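Putative transcriptional regulator, LysR family (PDB 3OXN) is a putative LysR-family transcriptional regulator that probably binds DNA, represented here by its effector-binding domain, which has the periplasmic-binding-protein fold. Local coordinates at residues Ser85-Val91 / Thr190-Met196; Gln100-Ala104 / Leu160-Ile164. All blocks are in the same frame, centred on the assembly; numbering follows the deposited sequence.

Contact 1 of 2, residues Ser85-Val91 / Thr190-Met196; sequences SEILGRV and TPFDYSM
L88 turns its CG away from its own carbonyl carbon (chi1 -78°), toward M196, a selenomethionine, and the two side chains cross at about a right angle. CD2 of L88 lies 3.7 Å from CG of M196. A bend at chi3 of M196 (-57°) brings its methyl CE alongside the carboxylate end of E86. Farther along, CG2 of V91 packs 3.4 Å from CD1 of the Y194 ring, whose hydroxyl is hydrogen-bonded to T26. The carbonyl O of V91 sits over one face of the F192 ring, 3.6 Å above its plane. R90 lays its guanidinium face over the carbonyl O of P191, and D193 OD1 comes to its edge in a long salt bridge, 3.8 Å from NE. Backbone bonds join the strands: E86 and M196 bond both ways, L88 N reaches Y194 O at 2.9 Å, and Y194 N reaches G89 O at 2.9 Å. L88 and G89 thus both face Y194, a classic beta bulge, in the antiparallel pairing at the edge of one sheet of the two-lobed LysR effector-binding domain, a periplasmic-binding-protein fold.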
loop_
_atom_site.group_PDB
_atom_site.type_symbol
_atom_site.label_atom_id
_atom_site.label_comp_id
_atom_site.label_asym_id
_atom_site.label_seq_id
_atom_site.Cartn_x
_atom_site.Cartn_y
_atom_site.Cartn_z
ATOM N N SER A 85 21.804 9.644 5.484
ATOM C CA SER A 85 20.734 9.075 6.267
ATOM C C SER A 85 20.689 9.734 7.619
ATOM O O SER A 85 21.719 10.109 8.160
ATOM C CB SER A 85 20.953 7.574 6.438
ATOM O OG SER A 85 22.207 7.337 7.041
ATOM N N GLU A 86 19.488 9.874 8.160
ATOM C CA GLU A 86 19.340 10.311 9.533
ATOM C C GLU A 86 18.161 9.550 10.142
ATOM O O GLU A 86 17.186 9.294 9.445
ATOM C CB GLU A 86 19.112 11.824 9.588
ATOM C CG GLU A 86 17.664 12.224 9.739
ATOM C CD GLU A 86 17.495 13.699 10.077
ATOM O OE1 GLU A 86 18.063 14.541 9.350
ATOM O OE2 GLU A 86 16.788 14.008 11.070
ATOM N N ILE A 87 18.245 9.167 11.419
ATOM C CA ILE A 87 17.102 8.509 12.058
ATOM C C ILE A 87 15.971 9.508 12.257
ATOM O O ILE A 87 16.204 10.681 12.534
ATOM C CB ILE A 87 17.463 7.861 13.398
ATOM C CG1 ILE A 87 18.608 6.873 13.212
ATOM C CG2 ILE A 87 16.269 7.156 13.979
ATOM C CD1 ILE A 87 18.900 6.038 14.422
ATOM N N LEU A 88 14.745 9.044 12.074
ATOM C CA LEU A 88 13.563 9.884 12.242
ATOM C C LEU A 88 12.941 9.650 13.607
ATOM O O LEU A 88 12.572 10.600 14.296
ATOM C CB LEU A 88 12.526 9.571 11.162
ATOM C CG LEU A 88 12.746 10.143 9.772
ATOM C CD1 LEU A 88 11.631 9.660 8.904
ATOM C CD2 LEU A 88 12.747 11.657 9.793
ATOM N N GLY A 89 12.843 8.371 13.976
ATOM C CA GLY A 89 12.180 7.948 15.191
ATOM C C GLY A 89 12.020 6.448 15.350
ATOM O O GLY A 89 12.472 5.667 14.541
ATOM N N ARG A 90 11.316 6.043 16.392
ATOM C CA ARG A 90 11.431 4.685 16.894
ATOM C C ARG A 90 10.154 3.885 16.744
ATOM O O ARG A 90 9.374 3.792 17.683
ATOM C CB ARG A 90 11.826 4.737 18.376
ATOM C CG ARG A 90 12.843 3.697 18.783
ATOM C CD ARG A 90 14.023 4.345 19.478
ATOM N NE ARG A 90 15.133 3.410 19.608
ATOM C CZ ARG A 90 15.244 2.529 20.600
ATOM N NH1 ARG A 90 14.308 2.479 21.550
ATOM N NH2 ARG A 90 16.288 1.703 20.642
ATOM N N VAL A 91 9.954 3.275 15.585
ATOM C CA VAL A 91 8.787 2.421 15.384
ATOM C C VAL A 91 8.790 1.193 16.288
ATOM O O VAL A 91 9.793 0.481 16.386
ATOM C CB VAL A 91 8.700 1.913 13.950
ATOM C CG1 VAL A 91 7.273 1.489 13.639
ATOM C CG2 VAL A 91 9.170 2.981 12.987
ATOM N N THR A 190 12.282 -4.704 21.207
ATOM C CA THR A 190 12.850 -3.373 21.339
ATOM C C THR A 190 12.679 -2.574 20.044
ATOM O O THR A 190 13.234 -2.929 19.007
ATOM C CB THR A 190 14.340 -3.458 21.758
ATOM O OG1 THR A 190 14.490 -4.430 22.811
ATOM C CG2 THR A 190 14.840 -2.103 22.238
ATOM N N PRO A 191 11.894 -1.490 20.105
ATOM C CA PRO A 191 11.656 -0.623 18.944
ATOM C C PRO A 191 12.864 -0.500 18.003
ATOM O O PRO A 191 13.993 -0.249 18.450
ATOM C CB PRO A 191 11.344 0.734 19.593
ATOM C CG PRO A 191 10.645 0.361 20.857
ATOM C CD PRO A 191 11.237 -0.972 21.318
ATOM N N PHE A 192 12.608 -0.704 16.710
ATOM C CA PHE A 192 13.578 -0.414 15.667
ATOM C C PHE A 192 13.415 1.041 15.333
ATOM O O PHE A 192 12.486 1.675 15.827
ATOM C CB PHE A 192 13.344 -1.280 14.421
ATOM C CG PHE A 192 11.924 -1.256 13.875
ATOM C CD1 PHE A 192 11.541 -0.323 12.923
ATOM C CD2 PHE A 192 11.000 -2.214 14.252
ATOM C CE1 PHE A 192 10.235 -0.324 12.381
ATOM C CE2 PHE A 192 9.696 -2.217 13.716
ATOM C CZ PHE A 192 9.317 -1.270 12.782
ATOM N N ASP A 193 14.296 1.596 14.512
ATOM C CA ASP A 193 14.035 2.963 14.089
ATOM C C ASP A 193 13.966 3.183 12.593
ATOM O O ASP A 193 14.680 2.539 11.811
ATOM C CB ASP A 193 14.919 4.009 14.797
ATOM C CG ASP A 193 16.292 3.481 15.164
ATOM O OD1 ASP A 193 16.795 3.873 16.250
ATOM O OD2 ASP A 193 16.853 2.682 14.370
ATOM N N TYR A 194 13.047 4.076 12.217
ATOM C CA TYR A 194 12.858 4.502 10.838
ATOM C C TYR A 194 13.776 5.676 10.567
ATOM O O TYR A 194 14.297 6.290 11.492
ATOM C CB TYR A 194 11.412 4.930 10.601
ATOM C CG TYR A 194 10.624 4.030 9.694
ATOM C CD1 TYR A 194 10.567 2.663 9.923
ATOM C CD2 TYR A 194 9.916 4.549 8.610
ATOM C CE1 TYR A 194 9.829 1.829 9.092
ATOM C CE2 TYR A 194 9.164 3.730 7.771
ATOM C CZ TYR A 194 9.123 2.364 8.017
ATOM O OH TYR A 194 8.382 1.528 7.199
ATOM N N SER A 195 13.954 5.979 9.284
ATOM C CA SER A 195 14.888 7.011 8.832
ATOM C C SER A 195 14.564 7.587 7.453
ATOM O O SER A 195 13.722 7.079 6.732
ATOM C CB SER A 195 16.335 6.487 8.858
ATOM O OG SER A 195 16.382 5.082 8.946
HETATM N N MSE A 196 15.219 8.696 7.126
HETATM C CA MSE A 196 15.201 9.230 5.782
HETATM C C MSE A 196 16.488 8.785 5.145
HETATM O O MSE A 196 17.507 8.685 5.823
HETATM C CB MSE A 196 15.174 10.740 5.811
HETATM C CG MSE A 196 13.867 11.339 6.248
HETATM SE SE MSE A 196 14.037 13.304 6.267
HETATM C CE MSE A 196 15.551 13.485 7.490
#

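Contact 2 of 2, residues Gln100-Ala104 / Leu160-Ile164; sequences QHPLA and LPIII
H101 meets P161, I162 and I163 through its imidazole, with one weak hydrogen bond, to P161 O. The ring NE2 donates to that oxygen at 3.0 Å, bent to 132° at the hydrogen, with the acceptor at the ring edge near its plane. ND1, across the same ring, accepts from L103 N at 3.0 Å; that donor lies in the ring plane. The imidazole extends from its loop toward P161 because chi1 of -173° swings CG opposite the backbone N, and the in-plane bond from L103 N, helped by the weaker one at NE2, would favour this ring orientation. This pattern is consistent with the neutral tautomer protonated at NE2.

Backbone bonds shape both partners. A104 N returns to H101 O, closing a turn in the loop, while I162 N bonds to L160 O, so that P161 is the centre of an inverse gamma turn that presents its carbonyl to the histidine.

Aliphatic carbons make van der Waals contacts with the imidazole: CB of P161 lies 3.9 Å from NE2 of H101, and I163 sets CG1 4.0 Å from the same nitrogen, obliquely to the ring. The apolar contacts are looser. The methyls CD1 of L103 and CD1 of I163 meet at 4.3 Å, and CD of P102 lies 4.5 Å from CB of P161.

H116 also meets the H101 ring, its plane inclined at about 45°. I163 enters strand 163-167, between strands 117-120 and 93-98, and packs on C95 and L97; L103 and I163 also touch helix 110-114 through D112 and Y113 respectively.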
loop_
_atom_site.group_PDB
_atom_site.type_symbol
_atom_site.label_atom_id
_atom_site.label_comp_id
_atom_site.label_asym_id
_atom_site.label_seq_id
_atom_site.Cartn_x
_atom_site.Cartn_y
_atom_site.Cartn_z
ATOM N N GLN A 100 -14.608 -9.082 18.551
ATOM C CA GLN A 100 -15.184 -10.384 18.899
ATOM C C GLN A 100 -14.136 -11.483 18.811
ATOM O O GLN A 100 -14.455 -12.634 18.533
ATOM C CB GLN A 100 -16.369 -10.744 17.983
ATOM C CG GLN A 100 -17.446 -9.677 17.878
ATOM C CD GLN A 100 -17.193 -8.731 16.727
ATOM O OE1 GLN A 100 -17.242 -9.132 15.567
ATOM N NE2 GLN A 100 -16.925 -7.462 17.041
ATOM N N HIS A 101 -12.878 -11.123 19.016
ATOM C CA HIS A 101 -11.846 -12.130 19.124
ATOM C C HIS A 101 -11.910 -12.628 20.556
ATOM O O HIS A 101 -12.247 -11.862 21.461
ATOM C CB HIS A 101 -10.485 -11.522 18.845
ATOM C CG HIS A 101 -9.381 -12.527 18.777
ATOM N ND1 HIS A 101 -8.932 -13.213 19.882
ATOM C CD2 HIS A 101 -8.630 -12.956 17.737
ATOM C CE1 HIS A 101 -7.954 -14.023 19.526
ATOM N NE2 HIS A 101 -7.749 -13.887 18.230
ATOM N N PRO A 102 -11.636 -13.920 20.769
ATOM C CA PRO A 102 -11.640 -14.442 22.141
ATOM C C PRO A 102 -10.804 -13.602 23.129
ATOM O O PRO A 102 -11.303 -13.238 24.202
ATOM C CB PRO A 102 -11.061 -15.859 21.969
ATOM C CG PRO A 102 -11.521 -16.264 20.598
ATOM C CD PRO A 102 -11.558 -14.997 19.766
ATOM N N LEU A 103 -9.556 -13.297 22.773
ATOM C CA LEU A 103 -8.652 -12.606 23.692
ATOM C C LEU A 103 -8.889 -11.103 23.744
ATOM O O LEU A 103 -8.095 -10.386 24.345
ATOM C CB LEU A 103 -7.194 -12.844 23.291
ATOM C CG LEU A 103 -6.811 -14.282 22.986
ATOM C CD1 LEU A 103 -5.449 -14.343 22.305
ATOM C CD2 LEU A 103 -6.819 -15.089 24.274
ATOM N N ALA A 104 -9.948 -10.631 23.089
ATOM C CA ALA A 104 -10.194 -9.190 22.957
ATOM C C ALA A 104 -10.293 -8.483 24.308
ATOM O O ALA A 104 -9.721 -7.400 24.489
ATOM C CB ALA A 104 -11.445 -8.927 22.131
ATOM N N LEU A 160 -11.702 -16.023 10.715
ATOM C CA LEU A 160 -10.523 -16.530 11.433
ATOM C C LEU A 160 -10.100 -15.674 12.636
ATOM O O LEU A 160 -9.973 -14.454 12.532
ATOM C CB LEU A 160 -9.326 -16.651 10.489
ATOM C CG LEU A 160 -9.358 -17.611 9.296
ATOM C CD1 LEU A 160 -7.946 -17.795 8.757
ATOM C CD2 LEU A 160 -9.968 -18.971 9.666
ATOM N N PRO A 161 -9.829 -16.313 13.777
ATOM C CA PRO A 161 -9.448 -15.542 14.965
ATOM C C PRO A 161 -8.013 -15.047 14.845
ATOM O O PRO A 161 -7.162 -15.428 15.669
ATOM C CB PRO A 161 -9.514 -16.574 16.090
ATOM C CG PRO A 161 -9.750 -17.930 15.418
ATOM C CD PRO A 161 -9.578 -17.750 13.948
ATOM N N ILE A 162 -7.730 -14.215 13.844
ATOM C CA ILE A 162 -6.348 -13.805 13.644
ATOM C C ILE A 162 -5.921 -12.692 14.587
ATOM O O ILE A 162 -6.729 -11.863 15.006
ATOM C CB ILE A 162 -6.050 -13.385 12.199
ATOM C CG1 ILE A 162 -7.151 -12.462 11.678
ATOM C CG2 ILE A 162 -5.850 -14.607 11.310
ATOM C CD1 ILE A 162 -6.780 -11.772 10.379
ATOM N N ILE A 163 -4.639 -12.707 14.933
ATOM C CA ILE A 163 -3.997 -11.602 15.616
ATOM C C ILE A 163 -3.140 -10.872 14.589
ATOM O O ILE A 163 -2.186 -11.442 14.027
ATOM C CB ILE A 163 -3.116 -12.089 16.776
ATOM C CG1 ILE A 163 -3.966 -12.756 17.857
ATOM C CG2 ILE A 163 -2.319 -10.940 17.360
ATOM C CD1 ILE A 163 -3.176 -13.695 18.717
ATOM N N ILE A 164 -3.500 -9.615 14.342
ATOM C CA ILE A 164 -2.856 -8.799 13.320
ATOM C C ILE A 164 -1.668 -8.031 13.895
ATOM O O ILE A 164 -1.864 -7.063 14.619
ATOM C CB ILE A 164 -3.849 -7.769 12.715
ATOM C CG1 ILE A 164 -5.008 -8.460 11.995
ATOM C CG2 ILE A 164 -3.144 -6.882 11.734
ATOM C CD1 ILE A 164 -6.060 -9.031 12.930
#

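Overall arrangement
From the N terminus, the chain builds strands 20-25, 49-54 and 71-74 of the first sheet before strand 83-89 brings in the first half of contact 1. It then passes into the second sheet through strand 93-98, and the loop that follows supplies residues 100-104. Contact 2 closes when the chain returns at 160-164, entering strand 163-167. After strand 180-183 the chain goes back to the first sheet, where 190-196 closes contact 1 and leads into strand 194-199. Contact 2 is therefore nested inside contact 1. Their centres lie about 30 Å apart, on opposite sides of the chain's centre: contact 1 ties together strands of the first sheet, contact 2 a loop and strand of the second.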